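Local coordinates for protein putative nitroreductase (Thermotoga maritima, PDB 1VKW) that probably acts as an oxidoreductase, like the FMN-dependent nitroreductases to which its family is related, at residues D39-L44 against L89-Q94; K51-K56 against G81-Q86; E76-G81 against V181-A186. All coordinates share one frame; numbering follows the deposited sequence.

Contact 1 (D39-L44 against L89-Q94); sequences DDIENL and LFLTAQ
Asp-40 meets the outer end of the Phe-90 ring with two parts of itself. Its CB lies in the ring plane at the edge, 3.9 Å from Phe-90 CZ, while its backbone O approaches the same end obliquely, 3.6 Å from Phe-90 CE2. The carboxylate extends beyond the ring to the amide of Gln-94, which it crosses at about a right angle, the two planes 76° apart. Asp-40 OD2 and Gln-94 OE1 are 3.6 Å from each other, two oxygens near each other with no hydrogen bond between them; the charge of OD2 is met by a salt bridge from Arg-36, one helical turn earlier.

Ile-41 follows with its CA 3.8 Å from Phe-90 CE2, and its CD1 makes an apolar contact of 4.0 Å with Leu-91 CD2. Both of these aliphatic side chains also touch Ile-66 of strand 64-67. The contact thus joins the C-terminal end of helix 35-43 to that of helix 74-93 beside the sheet, the short axes inclined at 136° and 11.0 Å apart at their closest, a separation spanned by the Phe-90 side chain.

At Leu-44, where the helix gives way to loop, CG stands anti to the backbone N (chi1 176°), and the two methyls divide the work. CD1 makes a CH-pi contact over one face of the Phe-90 ring, 4.2 Å from its centroid, whereas CD2 presses against Phe-90 CB at 3.5 Å. On the opposite face Gln-94 CG sits above the plane, offset toward the rim.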
loop_
_atom_site.group_PDB
_atom_site.type_symbol
_atom_site.label_atom_id
_atom_site.label_comp_id
_atom_site.label_asym_id
_atom_site.label_seq_id
_atom_site.Cartn_x
_atom_site.Cartn_y
_atom_site.Cartn_z
ATOM N N ASP A 39 18.065 6.497 -1.207
ATOM C CA ASP A 39 18.805 5.230 -1.146
ATOM C C ASP A 39 17.958 4.134 -0.508
ATOM O O ASP A 39 17.836 3.035 -1.053
ATOM C CB ASP A 39 20.117 5.382 -0.356
ATOM C CG ASP A 39 21.137 6.270 -1.056
ATOM O OD1 ASP A 39 20.900 6.691 -2.210
ATOM O OD2 ASP A 39 22.215 6.599 -0.519
ATOM N N ASP A 40 17.366 4.448 0.641
ATOM C CA ASP A 40 16.531 3.496 1.372
ATOM C C ASP A 40 15.382 2.954 0.505
ATOM O O ASP A 40 15.121 1.751 0.500
ATOM C CB ASP A 40 15.977 4.142 2.648
ATOM C CG ASP A 40 17.041 4.373 3.711
ATOM O OD1 ASP A 40 18.248 4.236 3.420
ATOM O OD2 ASP A 40 16.755 4.701 4.879
ATOM N N ILE A 41 14.716 3.841 -0.233
ATOM C CA ILE A 41 13.616 3.442 -1.120
ATOM C C ILE A 41 14.115 2.526 -2.229
ATOM O O ILE A 41 13.492 1.510 -2.532
ATOM C CB ILE A 41 12.925 4.679 -1.734
ATOM C CG1 ILE A 41 12.206 5.486 -0.653
ATOM C CG2 ILE A 41 11.912 4.263 -2.805
ATOM C CD1 ILE A 41 11.987 6.931 -1.039
ATOM N N GLU A 42 15.243 2.889 -2.834
ATOM C CA GLU A 42 15.810 2.111 -3.940
ATOM C C GLU A 42 16.228 0.694 -3.523
ATOM O O GLU A 42 16.146 -0.240 -4.323
ATOM C CB GLU A 42 16.981 2.865 -4.580
ATOM C CG GLU A 42 16.534 4.108 -5.336
ATOM C CD GLU A 42 17.588 4.641 -6.284
ATOM O OE1 GLU A 42 18.778 4.693 -5.894
ATOM O OE2 GLU A 42 17.222 5.015 -7.420
ATOM N N ASN A 43 16.637 0.537 -2.269
ATOM C CA ASN A 43 17.012 -0.771 -1.744
ATOM C C ASN A 43 15.807 -1.632 -1.340
ATOM O O ASN A 43 15.939 -2.848 -1.190
ATOM C CB ASN A 43 17.945 -0.613 -0.539
ATOM C CG ASN A 43 18.974 -1.723 -0.452
ATOM O OD1 ASN A 43 18.858 -2.630 0.371
ATOM N ND2 ASN A 43 19.985 -1.664 -1.315
ATOM N N LEU A 44 14.648 -1.003 -1.140
ATOM C CA LEU A 44 13.443 -1.719 -0.737
ATOM C C LEU A 44 13.183 -2.858 -1.717
ATOM O O LEU A 44 13.138 -2.634 -2.925
ATOM C CB LEU A 44 12.233 -0.772 -0.693
ATOM C CG LEU A 44 10.856 -1.377 -0.372
ATOM C CD1 LEU A 44 10.836 -2.032 1.010
ATOM C CD2 LEU A 44 9.751 -0.318 -0.478
ATOM N N LEU A 89 3.878 1.955 2.503
ATOM C CA LEU A 89 3.999 1.264 3.778
ATOM C C LEU A 89 5.429 1.259 4.297
ATOM O O LEU A 89 5.658 1.311 5.504
ATOM C CB LEU A 89 3.464 -0.170 3.647
ATOM C CG LEU A 89 1.946 -0.254 3.484
ATOM C CD1 LEU A 89 1.509 -1.701 3.276
ATOM C CD2 LEU A 89 1.229 0.371 4.698
ATOM N N PHE A 90 6.389 1.202 3.385
ATOM C CA PHE A 90 7.782 1.337 3.763
ATOM C C PHE A 90 8.053 2.742 4.329
ATOM O O PHE A 90 8.706 2.903 5.375
ATOM C CB PHE A 90 8.683 1.040 2.567
ATOM C CG PHE A 90 10.123 1.342 2.821
ATOM C CD1 PHE A 90 10.807 0.692 3.843
ATOM C CD2 PHE A 90 10.799 2.289 2.058
ATOM C CE1 PHE A 90 12.142 0.968 4.084
ATOM C CE2 PHE A 90 12.126 2.569 2.302
ATOM C CZ PHE A 90 12.798 1.910 3.320
ATOM N N LEU A 91 7.550 3.756 3.637
ATOM C CA LEU A 91 7.735 5.140 4.064
ATOM C C LEU A 91 7.059 5.401 5.412
ATOM O O LEU A 91 7.612 6.115 6.252
ATOM C CB LEU A 91 7.202 6.108 3.002
ATOM C CG LEU A 91 8.017 6.233 1.706
ATOM C CD1 LEU A 91 7.266 7.078 0.683
ATOM C CD2 LEU A 91 9.381 6.823 1.976
ATOM N N THR A 92 5.871 4.818 5.604
ATOM C CA THR A 92 5.159 4.882 6.880
ATOM C C THR A 92 6.034 4.362 8.016
ATOM O O THR A 92 6.176 5.015 9.057
ATOM C CB THR A 92 3.858 4.043 6.827
ATOM O OG1 THR A 92 2.984 4.532 5.802
ATOM C CG2 THR A 92 3.052 4.208 8.102
ATOM N N ALA A 93 6.626 3.189 7.797
ATOM C CA ALA A 93 7.504 2.556 8.785
ATOM C C ALA A 93 8.751 3.385 9.087
ATOM O O ALA A 93 9.281 3.319 10.192
ATOM C CB ALA A 93 7.897 1.161 8.329
ATOM N N GLN A 94 9.213 4.163 8.111
ATOM C CA GLN A 94 10.329 5.094 8.321
ATOM C C GLN A 94 9.868 6.391 9.009
ATOM O O GLN A 94 10.693 7.237 9.351
ATOM C CB GLN A 94 11.035 5.412 6.994
ATOM C CG GLN A 94 11.666 4.197 6.303
ATOM C CD GLN A 94 12.837 3.604 7.075
ATOM O OE1 GLN A 94 13.927 4.179 7.101
ATOM N NE2 GLN A 94 12.621 2.443 7.681
#

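Contact 2 (K51-K56 against G81-Q86); sequences KKLDWK and GFQGEQ
Gln-83 reaches from helix 74-93 to the chain at Lys-51, Leu-53 and Trp-55. Its CB rests against the indole, 3.7 Å from Trp-55 NE1 and 3.8 Å from Trp-55 CZ2. CG is anti to the carbonyl carbon (chi1 -71°) and the chain beyond it is extended, which carries CD to within 3.6 Å of Leu-53 N. At the tip OE1 is gripped by two donors. Leu-53 N lies 2.9 Å from Gln-83 OE1, in the carbonyl plane on a lone pair, with a nearly straight N-H (167°). Trp-55 NE1 donates to the same Gln-83 OE1 at 3.1 Å from the edge of the indole, tilted somewhat out of the carbonyl plane. The other branch, Gln-83 NE2, gives a hydrogen to Lys-51 O at 2.9 Å, the acceptor lying in the amide plane, and is also bonded to Glu-79 one turn back, which helps fix the amide's rotation. An alanine in place of Gln-83 would probably leave Leu-53 N, Trp-55 NE1 and Lys-51 O without these mates and the loop freer to move. Nearby, the six-membered part of the indole packs on the backbone of Gly-84, with Trp-55 CH2 3.8 Å from Gly-84 CA.

An amide that takes one residue's carbonyl and the N-H two residues on resembles the pairing of a neighbouring strand; here it anchors the loop leading into strand 56-58 to the helix.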
loop_
_atom_site.group_PDB
_atom_site.type_symbol
_atom_site.label_atom_id
_atom_site.label_comp_id
_atom_site.label_asym_id
_atom_site.label_seq_id
_atom_site.Cartn_x
_atom_site.Cartn_y
_atom_site.Cartn_z
ATOM N N LYS A 51 5.595 -7.183 -13.967
ATOM C CA LYS A 51 6.816 -6.435 -14.198
ATOM C C LYS A 51 6.999 -5.354 -13.141
ATOM O O LYS A 51 6.029 -4.757 -12.674
ATOM C CB LYS A 51 6.825 -5.835 -15.614
ATOM C CG LYS A 51 6.266 -4.419 -15.732
ATOM C CD LYS A 51 6.107 -4.006 -17.185
ATOM C CE LYS A 51 5.603 -2.570 -17.314
ATOM N NZ LYS A 51 6.634 -1.569 -16.916
ATOM N N LYS A 52 8.258 -5.125 -12.771
ATOM C CA LYS A 52 8.621 -4.087 -11.815
ATOM C C LYS A 52 8.587 -2.766 -12.550
ATOM O O LYS A 52 9.183 -2.637 -13.613
ATOM C CB LYS A 52 10.026 -4.341 -11.254
ATOM C CG LYS A 52 10.472 -3.355 -10.172
ATOM C CD LYS A 52 11.905 -3.623 -9.690
ATOM C CE LYS A 52 12.954 -3.176 -10.705
ATOM N NZ LYS A 52 14.363 -3.273 -10.186
ATOM N N LEU A 53 7.894 -1.783 -11.993
ATOM C CA LEU A 53 7.844 -0.457 -12.608
ATOM C C LEU A 53 9.133 0.315 -12.381
ATOM O O LEU A 53 9.987 -0.102 -11.606
ATOM C CB LEU A 53 6.645 0.332 -12.083
ATOM C CG LEU A 53 5.288 -0.302 -12.406
ATOM C CD1 LEU A 53 4.187 0.622 -11.945
ATOM C CD2 LEU A 53 5.134 -0.617 -13.894
ATOM N N ASP A 54 9.268 1.434 -13.091
ATOM C CA ASP A 54 10.450 2.282 -13.014
ATOM C C ASP A 54 10.170 3.450 -12.070
ATOM O O ASP A 54 9.782 4.540 -12.497
ATOM C CB ASP A 54 10.821 2.779 -14.417
ATOM C CG ASP A 54 12.161 3.474 -14.460
ATOM O OD1 ASP A 54 12.830 3.562 -13.408
ATOM O OD2 ASP A 54 12.628 3.964 -15.512
ATOM N N TRP A 55 10.369 3.214 -10.778
ATOM C CA TRP A 55 10.026 4.209 -9.769
ATOM C C TRP A 55 11.043 5.347 -9.711
ATOM O O TRP A 55 12.262 5.135 -9.796
ATOM C CB TRP A 55 9.822 3.559 -8.397
ATOM C CG TRP A 55 8.604 2.706 -8.389
ATOM C CD1 TRP A 55 8.548 1.356 -8.538
ATOM C CD2 TRP A 55 7.249 3.156 -8.281
ATOM N NE1 TRP A 55 7.241 0.930 -8.498
ATOM C CE2 TRP A 55 6.422 2.017 -8.347
ATOM C CE3 TRP A 55 6.646 4.413 -8.124
ATOM C CZ2 TRP A 55 5.025 2.092 -8.260
ATOM C CZ3 TRP A 55 5.257 4.485 -8.029
ATOM C CH2 TRP A 55 4.464 3.330 -8.103
ATOM N N LYS A 56 10.501 6.556 -9.595
ATOM C CA LYS A 56 11.273 7.787 -9.582
ATOM C C LYS A 56 10.932 8.544 -8.312
ATOM O O LYS A 56 9.784 8.504 -7.849
ATOM C CB LYS A 56 10.920 8.639 -10.798
ATOM C CG LYS A 56 11.181 7.965 -12.142
ATOM C CD LYS A 56 12.646 7.576 -12.306
ATOM C CE LYS A 56 13.060 7.542 -13.773
ATOM N NZ LYS A 56 12.150 6.711 -14.608
ATOM N N GLY A 81 -0.671 0.340 -8.296
ATOM C CA GLY A 81 -1.214 0.308 -6.942
ATOM C C GLY A 81 -0.496 -0.672 -6.031
ATOM O O GLY A 81 -0.177 -0.347 -4.895
ATOM N N PHE A 82 -0.211 -1.862 -6.554
ATOM C CA PHE A 82 0.422 -2.938 -5.782
ATOM C C PHE A 82 1.838 -2.558 -5.323
ATOM O O PHE A 82 2.170 -2.661 -4.138
ATOM C CB PHE A 82 0.443 -4.218 -6.627
ATOM C CG PHE A 82 0.911 -5.443 -5.881
ATOM C CD1 PHE A 82 0.114 -6.018 -4.889
ATOM C CD2 PHE A 82 2.141 -6.024 -6.171
ATOM C CE1 PHE A 82 0.540 -7.157 -4.198
ATOM C CE2 PHE A 82 2.576 -7.155 -5.478
ATOM C CZ PHE A 82 1.772 -7.722 -4.488
ATOM N N GLN A 83 2.655 -2.084 -6.258
ATOM C CA GLN A 83 4.018 -1.679 -5.933
ATOM C C GLN A 83 4.046 -0.372 -5.162
ATOM O O GLN A 83 4.837 -0.217 -4.235
ATOM C CB GLN A 83 4.869 -1.581 -7.201
ATOM C CG GLN A 83 5.171 -2.933 -7.810
ATOM C CD GLN A 83 5.867 -2.838 -9.154
ATOM O OE1 GLN A 83 6.714 -1.973 -9.369
ATOM N NE2 GLN A 83 5.508 -3.734 -10.064
ATOM N N GLY A 84 3.186 0.561 -5.559
ATOM C CA GLY A 84 3.090 1.873 -4.931
ATOM C C GLY A 84 2.723 1.818 -3.455
ATOM O O GLY A 84 3.297 2.543 -2.642
ATOM N N GLU A 85 1.778 0.956 -3.094
ATOM C CA GLU A 85 1.405 0.829 -1.693
ATOM C C GLU A 85 2.504 0.141 -0.872
ATOM O O GLU A 85 2.663 0.452 0.304
ATOM C CB GLU A 85 0.042 0.157 -1.538
ATOM C CG GLU A 85 -0.508 0.138 -0.110
ATOM C CD GLU A 85 -0.862 1.500 0.477
ATOM O OE1 GLU A 85 -0.697 2.533 -0.201
ATOM O OE2 GLU A 85 -1.330 1.540 1.641
ATOM N N GLN A 86 3.290 -0.752 -1.484
ATOM C CA GLN A 86 4.460 -1.306 -0.805
ATOM C C GLN A 86 5.425 -0.195 -0.389
ATOM O O GLN A 86 5.961 -0.201 0.727
ATOM C CB GLN A 86 5.170 -2.340 -1.686
ATOM C CG GLN A 86 4.439 -3.684 -1.717
ATOM C CD GLN A 86 5.071 -4.656 -2.679
ATOM O OE1 GLN A 86 6.110 -5.242 -2.375
ATOM N NE2 GLN A 86 4.463 -4.818 -3.853
#

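Contact 3 (E76-G81 against V181-A186); sequences ELVEYG and VDLGIA
Gly-81 and Gly-184 allow the two helices to meet backbone to backbone, and three CA-H...O contacts carry the approach. Gly-184 CA lies 3.3 Å from Val-78 O, Gly-81 CA lies 3.4 Å from Val-181 O, and Val-181 CA lies 3.5 Å from Leu-77 O. Donors and acceptors thus come from both helices. Leu-77 O and Val-181 O also accept the helical bonds of Gly-81 N and Ile-185 N.

Helix 74-93 and helix 180-198 cross closely at their glycines, the short axes 6.4 Å apart at 43°. At either glycine a CB would point toward the other helix and run into a carbonyl oxygen, Val-181 O in one case and Val-78 O in the other, so the closeness depends on the absence of side chains.

Apolar contacts flank the glycines. Leu-77 crosses Val-181 obliquely, with Leu-77 CD2 3.7 Å from Val-181 CG2, and Val-78 CG2 touches Leu-183 CB at 4.2 Å. Two further side chains pack on the backbone of Gly-81: Val-181 CG1, anti to its backbone N (chi1 -177°), settles 3.9 Å from Gly-81 CA, and Ile-185 CG1 approaches Gly-81 O at 3.6 Å. Pro-180, at the start of the second helix, packs on both Leu-77 and Val-78, whereas Ile-185 extends to Trp-100 of strand 97-101.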
loop_
_atom_site.group_PDB
_atom_site.type_symbol
_atom_site.label_atom_id
_atom_site.label_comp_id
_atom_site.label_asym_id
_atom_site.label_seq_id
_atom_site.Cartn_x
_atom_site.Cartn_y
_atom_site.Cartn_z
ATOM N N GLU A 76 -1.710 -3.127 -15.678
ATOM C CA GLU A 76 -0.577 -2.250 -15.383
ATOM C C GLU A 76 -0.905 -1.288 -14.251
ATOM O O GLU A 76 -0.021 -0.911 -13.479
ATOM C CB GLU A 76 -0.131 -1.464 -16.616
ATOM C CG GLU A 76 0.529 -2.303 -17.705
ATOM C CD GLU A 76 -0.413 -2.679 -18.831
ATOM O OE1 GLU A 76 -1.322 -3.508 -18.615
ATOM O OE2 GLU A 76 -0.236 -2.147 -19.948
ATOM N N LEU A 77 -2.166 -0.880 -14.156
ATOM C CA LEU A 77 -2.587 0.008 -13.075
ATOM C C LEU A 77 -2.699 -0.727 -11.726
ATOM O O LEU A 77 -2.388 -0.152 -10.687
ATOM C CB LEU A 77 -3.896 0.709 -13.430
ATOM C CG LEU A 77 -3.760 1.836 -14.459
ATOM C CD1 LEU A 77 -5.128 2.248 -14.949
ATOM C CD2 LEU A 77 -3.007 3.031 -13.893
ATOM N N VAL A 78 -3.136 -1.986 -11.744
ATOM C CA VAL A 78 -3.083 -2.839 -10.535
ATOM C C VAL A 78 -1.630 -2.929 -10.050
ATOM O O VAL A 78 -1.359 -2.799 -8.855
ATOM C CB VAL A 78 -3.690 -4.251 -10.791
ATOM C CG1 VAL A 78 -3.440 -5.192 -9.629
ATOM C CG2 VAL A 78 -5.169 -4.155 -11.021
ATOM N N GLU A 79 -0.708 -3.127 -10.994
ATOM C CA GLU A 79 0.725 -3.147 -10.724
ATOM C C GLU A 79 1.169 -1.867 -10.038
ATOM O O GLU A 79 1.909 -1.915 -9.056
ATOM C CB GLU A 79 1.513 -3.328 -12.041
ATOM C CG GLU A 79 2.949 -3.796 -11.861
ATOM C CD GLU A 79 3.029 -5.233 -11.373
ATOM O OE1 GLU A 79 2.804 -6.155 -12.189
ATOM O OE2 GLU A 79 3.317 -5.439 -10.180
ATOM N N TYR A 80 0.725 -0.724 -10.568
ATOM C CA TYR A 80 1.062 0.582 -9.994
ATOM C C TYR A 80 0.590 0.687 -8.538
ATOM O O TYR A 80 1.363 1.048 -7.648
ATOM C CB TYR A 80 0.487 1.724 -10.847
ATOM C CG TYR A 80 1.150 3.064 -10.571
ATOM C CD1 TYR A 80 2.266 3.468 -11.289
ATOM C CD2 TYR A 80 0.680 3.910 -9.570
ATOM C CE1 TYR A 80 2.890 4.681 -11.030
ATOM C CE2 TYR A 80 1.301 5.138 -9.308
ATOM C CZ TYR A 80 2.409 5.511 -10.041
ATOM O OH TYR A 80 3.040 6.716 -9.793
ATOM N N GLY A 81 -0.671 0.340 -8.296
ATOM C CA GLY A 81 -1.214 0.308 -6.942
ATOM C C GLY A 81 -0.496 -0.672 -6.031
ATOM O O GLY A 81 -0.177 -0.347 -4.895
ATOM N N VAL A 181 -6.051 0.615 -9.764
ATOM C CA VAL A 181 -5.026 1.123 -8.837
ATOM C C VAL A 181 -5.414 0.788 -7.395
ATOM O O VAL A 181 -4.615 0.228 -6.656
ATOM C CB VAL A 181 -4.767 2.636 -9.006
ATOM C CG1 VAL A 181 -3.649 3.097 -8.073
ATOM C CG2 VAL A 181 -4.389 2.951 -10.442
ATOM N N ASP A 182 -6.653 1.104 -7.030
ATOM C CA ASP A 182 -7.196 0.787 -5.706
ATOM C C ASP A 182 -7.167 -0.724 -5.430
ATOM O O ASP A 182 -6.840 -1.143 -4.329
ATOM C CB ASP A 182 -8.625 1.338 -5.563
ATOM C CG ASP A 182 -8.697 2.870 -5.745
ATOM O OD1 ASP A 182 -7.797 3.585 -5.265
ATOM O OD2 ASP A 182 -9.626 3.448 -6.344
ATOM N N LEU A 183 -7.506 -1.528 -6.441
ATOM C CA LEU A 183 -7.388 -2.986 -6.356
ATOM C C LEU A 183 -5.972 -3.398 -5.957
ATOM O O LEU A 183 -5.794 -4.176 -5.023
ATOM C CB LEU A 183 -7.744 -3.651 -7.692
ATOM C CG LEU A 183 -8.275 -5.095 -7.596
ATOM C CD1 LEU A 183 -8.729 -5.575 -8.965
ATOM C CD2 LEU A 183 -7.271 -6.054 -7.014
ATOM N N GLY A 184 -4.983 -2.854 -6.667
ATOM C CA GLY A 184 -3.584 -3.147 -6.405
ATOM C C GLY A 184 -3.165 -2.738 -5.007
ATOM O O GLY A 184 -2.434 -3.466 -4.349
ATOM N N ILE A 185 -3.614 -1.561 -4.573
ATOM C CA ILE A 185 -3.324 -1.053 -3.226
ATOM C C ILE A 185 -3.822 -2.037 -2.155
ATOM O O ILE A 185 -3.062 -2.451 -1.280
ATOM C CB ILE A 185 -3.937 0.373 -3.040
ATOM C CG1 ILE A 185 -3.183 1.404 -3.900
ATOM C CG2 ILE A 185 -3.878 0.824 -1.584
ATOM C CD1 ILE A 185 -3.854 2.760 -3.964
ATOM N N ALA A 186 -5.097 -2.416 -2.241
ATOM C CA ALA A 186 -5.683 -3.353 -1.290
ATOM C C ALA A 186 -4.988 -4.715 -1.355
ATOM O O ALA A 186 -4.750 -5.354 -0.327
ATOM C CB ALA A 186 -7.172 -3.510 -1.553
#

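How the contacts relate
All three contacts use helix 74-93, and they follow it in the order 3, 2, 1 from its N-terminal part to its C-terminal end. Centres of contacts 2 and 3 are about 9 Å apart, those of contacts 1 and 2 about 12 Å, and those of contacts 1 and 3 about 18 Å. Contacts 2 and 3 share Gly-81 and touch where Trp-55 and Leu-53 pack on Tyr-80; Leu-44 CD2 likewise nears Gln-86 O. Along the chain contact 2 is nested within contact 1, while contact 3 crosses both, linking this helix to helix 180-198 far later in the sequence. One long helix thereby ties the early helix and loop to the later part of the fold.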